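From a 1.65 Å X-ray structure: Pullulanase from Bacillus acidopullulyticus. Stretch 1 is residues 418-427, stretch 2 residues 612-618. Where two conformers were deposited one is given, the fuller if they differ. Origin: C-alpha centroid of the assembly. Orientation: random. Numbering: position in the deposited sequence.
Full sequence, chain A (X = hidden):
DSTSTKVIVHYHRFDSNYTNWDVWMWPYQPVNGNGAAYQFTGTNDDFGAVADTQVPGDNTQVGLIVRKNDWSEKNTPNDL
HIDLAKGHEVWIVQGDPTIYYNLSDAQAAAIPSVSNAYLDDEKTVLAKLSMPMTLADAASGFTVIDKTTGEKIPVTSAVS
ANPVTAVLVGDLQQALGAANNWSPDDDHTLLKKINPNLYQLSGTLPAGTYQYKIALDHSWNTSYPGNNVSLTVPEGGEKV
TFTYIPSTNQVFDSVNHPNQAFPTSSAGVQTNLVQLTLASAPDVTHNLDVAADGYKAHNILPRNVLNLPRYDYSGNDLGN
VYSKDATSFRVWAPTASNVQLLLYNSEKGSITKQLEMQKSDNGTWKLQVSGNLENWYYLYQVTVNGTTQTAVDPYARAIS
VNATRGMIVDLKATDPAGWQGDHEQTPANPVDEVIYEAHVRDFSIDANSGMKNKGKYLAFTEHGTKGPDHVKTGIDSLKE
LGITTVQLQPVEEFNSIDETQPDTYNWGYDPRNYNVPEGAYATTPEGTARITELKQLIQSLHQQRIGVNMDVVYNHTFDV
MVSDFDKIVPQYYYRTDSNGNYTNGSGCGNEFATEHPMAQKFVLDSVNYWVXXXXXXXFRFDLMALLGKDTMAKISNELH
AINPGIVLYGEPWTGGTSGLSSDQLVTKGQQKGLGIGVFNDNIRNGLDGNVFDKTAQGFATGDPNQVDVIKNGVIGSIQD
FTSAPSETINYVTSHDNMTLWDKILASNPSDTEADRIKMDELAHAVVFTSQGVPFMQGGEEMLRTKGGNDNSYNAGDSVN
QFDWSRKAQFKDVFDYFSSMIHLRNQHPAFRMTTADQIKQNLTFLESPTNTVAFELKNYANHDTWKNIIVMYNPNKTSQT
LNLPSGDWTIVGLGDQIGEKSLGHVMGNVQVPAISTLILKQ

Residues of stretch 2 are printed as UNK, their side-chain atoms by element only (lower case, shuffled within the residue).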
ATOM      1  N   GLY A 418     -28.538  15.539 -11.793  1.00 14.27           N
ATOM      2  CA  GLY A 418     -28.903  14.165 -11.459  1.00 15.36           C
ATOM      3  C   GLY A 418     -28.067  13.530 -10.362  1.00 14.49           C
ATOM      4  O   GLY A 418     -28.384  12.418  -9.935  1.00 13.47           O
ATOM      5  N   TRP A 419     -27.022  14.228  -9.905  1.00 10.80           N
ATOM      6  CA  TRP A 419     -26.084  13.726  -8.877  1.00 12.32           C
ATOM      7  C   TRP A 419     -26.783  13.293  -7.587  1.00 11.41           C
ATOM      8  O   TRP A 419     -26.364  12.312  -6.965  1.00 12.65           O
ATOM      9  CB  TRP A 419     -25.058  14.807  -8.573  1.00 11.75           C
ATOM     10  CG  TRP A 419     -23.874  14.414  -7.700  1.00 13.82           C
ATOM     11  CD1 TRP A 419     -23.550  14.943  -6.484  1.00 14.26           C
ATOM     12  CD2 TRP A 419     -22.836  13.470  -8.020  1.00 10.53           C
ATOM     13  NE1 TRP A 419     -22.383  14.372  -6.008  1.00 14.75           N
ATOM     14  CE2 TRP A 419     -21.924  13.466  -6.932  1.00 13.86           C
ATOM     15  CE3 TRP A 419     -22.597  12.613  -9.103  1.00 14.08           C
ATOM     16  CZ2 TRP A 419     -20.779  12.638  -6.904  1.00 14.82           C
ATOM     17  CZ3 TRP A 419     -21.459  11.769  -9.066  1.00 11.56           C
ATOM     18  CH2 TRP A 419     -20.565  11.801  -7.976  1.00 11.79           C
ATOM     19  N   GLN A 420     -27.857  13.994  -7.190  1.00 14.13           N
ATOM     20  CA  GLN A 420     -28.600  13.568  -5.993  1.00 14.88           C
ATOM     21  C   GLN A 420     -29.290  12.198  -6.120  1.00 13.56           C
ATOM     22  O   GLN A 420     -29.689  11.618  -5.123  1.00 14.26           O
ATOM     23  CB  GLN A 420     -29.610  14.633  -5.548  1.00 14.70           C
ATOM     24  CG  GLN A 420     -28.982  15.938  -5.078  1.00 19.45           C
ATOM     25  CD  GLN A 420     -27.995  15.749  -3.937  1.00 31.22           C
ATOM     26  OE1 GLN A 420     -26.848  16.188  -4.018  1.00 36.17           O
ATOM     27  NE2 GLN A 420     -28.438  15.091  -2.868  1.00 27.63           N
ATOM     28  N   GLY A 421     -29.440  11.701  -7.344  1.00 13.86           N
ATOM     29  CA  GLY A 421     -29.987  10.373  -7.570  1.00 14.73           C
ATOM     30  C   GLY A 421     -28.951   9.264  -7.711  1.00 15.06           C
ATOM     31  O   GLY A 421     -29.318   8.115  -7.911  1.00 15.94           O
ATOM     32  N   ASP A 422     -27.666   9.613  -7.615  1.00 12.19           N
ATOM     33  CA  ASP A 422     -26.578   8.640  -7.802  1.00 15.49           C
ATOM     34  C   ASP A 422     -26.631   7.589  -6.686  1.00 16.98           C
ATOM     35  O   ASP A 422     -26.808   7.945  -5.522  1.00 20.75           O
ATOM     36  CB  ASP A 422     -25.238   9.364  -7.780  1.00 13.84           C
ATOM     37  CG  ASP A 422     -24.065   8.420  -7.946  1.00 18.71           C
ATOM     38  OD1 ASP A 422     -24.063   7.675  -8.945  1.00 17.29           O
ATOM     39  OD2 ASP A 422     -23.199   8.410  -7.047  1.00 17.07           O
ATOM     40  N   HIS A 423     -26.509   6.313  -7.054  1.00 15.60           N
ATOM     41  CA  HIS A 423     -26.478   5.208  -6.086  1.00 17.41           C
ATOM     42  C   HIS A 423     -25.132   4.439  -6.085  1.00 19.06           C
ATOM     43  O   HIS A 423     -24.648   4.016  -7.137  1.00 19.96           O
ATOM     44  CB  HIS A 423     -27.650   4.253  -6.345  1.00 17.82           C
ATOM     45  CG  HIS A 423     -27.798   3.186  -5.303  1.00 19.29           C
ATOM     46  ND1 HIS A 423     -27.684   1.840  -5.582  1.00 26.11           N
ATOM     47  CD2 HIS A 423     -28.032   3.278  -3.972  1.00 18.08           C
ATOM     48  CE1 HIS A 423     -27.849   1.147  -4.465  1.00 17.67           C
ATOM     49  NE2 HIS A 423     -28.055   1.996  -3.475  1.00 22.21           N
ATOM     50  N   GLU A 424     -24.557   4.268  -4.891  1.00 18.60           N
ATOM     51  CA  GLU A 424     -23.308   3.519  -4.694  1.00 19.34           C
ATOM     52  C   GLU A 424     -23.367   2.088  -5.225  1.00 19.36           C
ATOM     53  O   GLU A 424     -24.431   1.441  -5.236  1.00 18.33           O
ATOM     54  CB  GLU A 424     -22.892   3.520  -3.213  1.00 19.08           C
ATOM     55  CG  GLU A 424     -23.943   2.973  -2.234  1.00 24.08           C
ATOM     56  CD  GLU A 424     -24.960   4.023  -1.752  1.00 41.79           C
ATOM     57  OE1 GLU A 424     -25.084   5.121  -2.356  1.00 41.21           O
ATOM     58  OE2 GLU A 424     -25.651   3.738  -0.753  1.00 44.73           O
ATOM     59  N   GLN A 425     -22.202   1.614  -5.660  1.00 15.51           N
ATOM     60  CA  GLN A 425     -22.044   0.269  -6.176  1.00 17.09           C
ATOM     61  C   GLN A 425     -21.042  -0.499  -5.305  1.00 18.13           C
ATOM     62  O   GLN A 425     -19.864  -0.663  -5.653  1.00 19.50           O
ATOM     63  CB  GLN A 425     -21.621   0.310  -7.644  1.00 16.62           C
ATOM     64  CG  GLN A 425     -22.703   0.785  -8.595  1.00 15.76           C
ATOM     65  CD  GLN A 425     -23.947  -0.083  -8.569  1.00 24.00           C
ATOM     66  OE1 GLN A 425     -25.069   0.426  -8.492  1.00 28.27           O
ATOM     67  NE2 GLN A 425     -23.756  -1.394  -8.624  1.00 24.03           N
ATOM     68  N   THR A 426     -21.530  -0.923  -4.145  1.00 18.95           N
ATOM     69  CA  THR A 426     -20.735  -1.613  -3.136  1.00 21.45           C
ATOM     70  C   THR A 426     -21.491  -2.889  -2.794  1.00 22.82           C
ATOM     71  O   THR A 426     -22.570  -2.829  -2.192  1.00 24.41           O
ATOM     72  CB  THR A 426     -20.576  -0.747  -1.866  1.00 22.81           C
ATOM     73  OG1 THR A 426     -21.843  -0.153  -1.524  1.00 20.63           O
ATOM     74  CG2 THR A 426     -19.577   0.394  -2.109  1.00 17.92           C
ATOM     75  N   PRO A 427     -20.952  -4.051  -3.194  1.00 20.30           N
ATOM     76  CA  PRO A 427     -21.675  -5.297  -2.938  1.00 15.86           C
ATOM     77  C   PRO A 427     -21.538  -5.772  -1.487  1.00 14.51           C
ATOM     78  O   PRO A 427     -20.840  -5.140  -0.689  1.00 15.14           O
ATOM     79  CB  PRO A 427     -20.993  -6.282  -3.881  1.00 16.72           C
ATOM     80  CG  PRO A 427     -19.585  -5.823  -3.879  1.00 15.52           C
ATOM     81  CD  PRO A 427     -19.682  -4.304  -3.903  1.00 17.63           C
ATOM     82  N   UNK A 612     -16.876  10.687   0.185  1.00 10.96           N
ATOM     83  CA  UNK A 612     -18.007  11.581   0.447  1.00 13.16           C
ATOM     84  C   UNK A 612     -18.335  12.505  -0.732  1.00 13.55           C
ATOM     85  O   UNK A 612     -19.503  12.636  -1.110  1.00 13.48           O
ATOM     86  c   UNK A 612     -17.894  11.549   3.001  1.00 23.10           C
ATOM     87  n   UNK A 612     -17.089  11.907   4.001  1.00 23.85           N
ATOM     88  o   UNK A 612     -18.699  10.605   3.098  1.00 23.88           O
ATOM     89  c   UNK A 612     -17.769  12.388   1.720  1.00 12.92           C
ATOM     90  N   UNK A 613     -17.311  13.115  -1.336  1.00  9.15           N
ATOM     91  CA  UNK A 613     -17.544  14.097  -2.398  1.00 10.54           C
ATOM     92  C   UNK A 613     -17.769  13.469  -3.776  1.00  8.07           C
ATOM     93  O   UNK A 613     -18.620  13.951  -4.570  1.00 10.41           O
ATOM     94  o   UNK A 613     -18.255  17.801  -4.000  1.00 13.37           O
ATOM     95  o   UNK A 613     -17.994  17.333  -1.860  1.00 13.59           O
ATOM     96  c   UNK A 613     -17.681  17.196  -3.072  1.00 13.24           C
ATOM     97  c   UNK A 613     -16.534  16.237  -3.438  1.00 10.32           C
ATOM     98  c   UNK A 613     -16.373  15.098  -2.461  1.00  7.48           C
ATOM     99  N   UNK A 614     -17.010  12.405  -4.072  1.00  9.32           N
ATOM    100  CA  UNK A 614     -17.050  11.782  -5.405  1.00  9.72           C
ATOM    101  C   UNK A 614     -17.793  10.446  -5.477  1.00  8.52           C
ATOM    102  O   UNK A 614     -18.011   9.951  -6.563  1.00 10.45           O
ATOM    103  o   UNK A 614     -13.025  16.549  -7.215  1.00 10.52           O
ATOM    104  c   UNK A 614     -14.304  14.682  -7.943  1.00  9.27           C
ATOM    105  c   UNK A 614     -13.660  14.902  -5.623  1.00 10.29           C
ATOM    106  c   UNK A 614     -15.635  11.629  -5.999  1.00  8.20           C
ATOM    107  c   UNK A 614     -13.673  15.381  -6.931  1.00  8.15           C
ATOM    108  c   UNK A 614     -14.298  13.690  -5.331  1.00 10.51           C
ATOM    109  c   UNK A 614     -14.944  12.952  -6.330  1.00 11.59           C
ATOM    110  c   UNK A 614     -14.934  13.461  -7.646  1.00  9.45           C
ATOM    111  N   UNK A 615     -18.213   9.896  -4.341  1.00 11.26           N
ATOM    112  CA  UNK A 615     -19.036   8.660  -4.315  1.00 10.64           C
ATOM    113  C   UNK A 615     -18.245   7.465  -4.874  1.00 10.72           C
ATOM    114  O   UNK A 615     -18.803   6.574  -5.512  1.00 11.23           O
ATOM    115  n   UNK A 615     -22.436  10.260  -5.214  1.00 17.17           N
ATOM    116  n   UNK A 615     -22.168  11.722  -3.672  1.00 17.45           N
ATOM    117  c   UNK A 615     -21.245   9.948  -4.596  1.00 12.02           C
ATOM    118  c   UNK A 615     -20.387   8.794  -5.049  1.00 11.51           C
ATOM    119  c   UNK A 615     -21.070  10.884  -3.627  1.00 14.50           C
ATOM    120  c   UNK A 615     -22.974  11.322  -4.634  1.00 13.72           C
ATOM    121  N   UNK A 616     -16.942   7.479  -4.632  1.00 10.34           N
ATOM    122  CA  UNK A 616     -16.137   6.332  -5.051  0.50  9.14           C
ATOM    123  C   UNK A 616     -16.395   5.155  -4.116  1.00 11.60           C
ATOM    124  O   UNK A 616     -16.796   5.316  -2.947  1.00 12.72           O
ATOM    125  c   UNK A 616     -14.443   7.646  -6.421  0.50  2.54           C
ATOM    126  c   UNK A 616     -13.979   7.140  -3.949  0.50  7.75           C
ATOM    127  c   UNK A 616     -14.633   6.647  -5.252  0.50  8.70           C
ATOM    128  N   UNK A 617     -16.248   3.954  -4.681  1.00  9.15           N
ATOM    129  CA  UNK A 617     -16.720   2.729  -4.031  1.00 10.15           C
ATOM    130  C   UNK A 617     -15.608   1.902  -3.372  1.00 11.07           C
ATOM    131  O   UNK A 617     -15.882   0.886  -2.722  1.00  9.30           O
ATOM    132  c   UNK A 617     -17.442   1.879  -5.083  1.00 11.15           C
ATOM    133  c   UNK A 617     -18.553   2.640  -5.772  1.00 12.61           C
ATOM    134  o   UNK A 617     -18.379   2.990  -6.961  1.00 11.34           O
ATOM    135  o   UNK A 617     -19.600   2.862  -5.137  1.00 12.56           O
ATOM    136  N   UNK A 618     -14.361   2.325  -3.528  1.00  9.38           N
ATOM    137  CA  UNK A 618     -13.258   1.568  -2.966  1.00  9.59           C
ATOM    138  C   UNK A 618     -11.915   2.098  -3.409  1.00 10.83           C
ATOM    139  O   UNK A 618     -11.857   3.057  -4.179  1.00 11.32           O
TER
HETATM  140  O   HOH W   1     -20.917  15.234  -3.749  1.00 15.23           O

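Position 612 carries four side-chain atoms: two carbons in line, the second bearing one oxygen and one nitrogen. That planar amide on a single methylene defines Asn 612. Its side chain is out of reach of stretch 1, so the assignment rests on atom content alone.

Position 613 has five side-chain atoms, a chain of three carbons ending in two oxygens. A carboxylate at the end of two methylenes is glutamate, Glu 613. Its contact is made by the backbone: O lies 3.4 Å from CZ2 of Trp 419, near the plane of the indole and at its edge. A water joins the same groups, accepting from Trp 419 NE1 at 2.8 Å and donating to Glu 613 O at 2.8 Å.

Position 614 holds eight side-chain atoms: one carbon, then a ring of six carbons bearing an oxygen, hence Tyr 614. CA-to-CB points away from stretch 1, and the backbone again makes the approach, with Tyr 614 O 3.5 Å from Trp 419 CH2 at the indole edge.

Position 615 shows one carbon followed by a five-membered ring of three carbons and two nitrogens. This is an imidazole, so the residue is His 615. It is the first residue after the helix to leave helical angles, with phi 64° and psi 33°, and its CA-to-CB bond points toward stretch 1. The ring forms an offset stack with the six-membered ring of Trp 419, centroids 4.1 Å apart and planes at 14°. At its edge, ND1 donates to OD2 of Asp 422 (2.7 Å, 159°), which places a proton on ND1.

Position 616 has three carbons, one carrying the other two: a beta-branched aliphatic, Val 616. It points away and touches nothing on stretch 1.

Position 617 has two carbons, the second carrying two oxygens, the short carboxylate of Asp 617. CA-to-CB points toward stretch 1, and OD1 accepts from the backbone N of Gln 425 (2.9 Å, 159°). Thr 426 CG2 packs 3.8 Å from Asp 617 O.

Position 618 has no side-chain atoms, which identifies Gly 618; it makes no contact here.

The contact, burying 357 Å² in all, therefore works at two sites. At one, His 615 uses its face for Trp 419 and its edge for Asp 422, so stacking and hydrogen bonding do not compete. At the other, a carboxylate oxygen of Asp 617 holds the main chain of stretch 1 at Gln 425, while Val 616 between them faces away.

Stretch 2 612-618: NEYHVDG
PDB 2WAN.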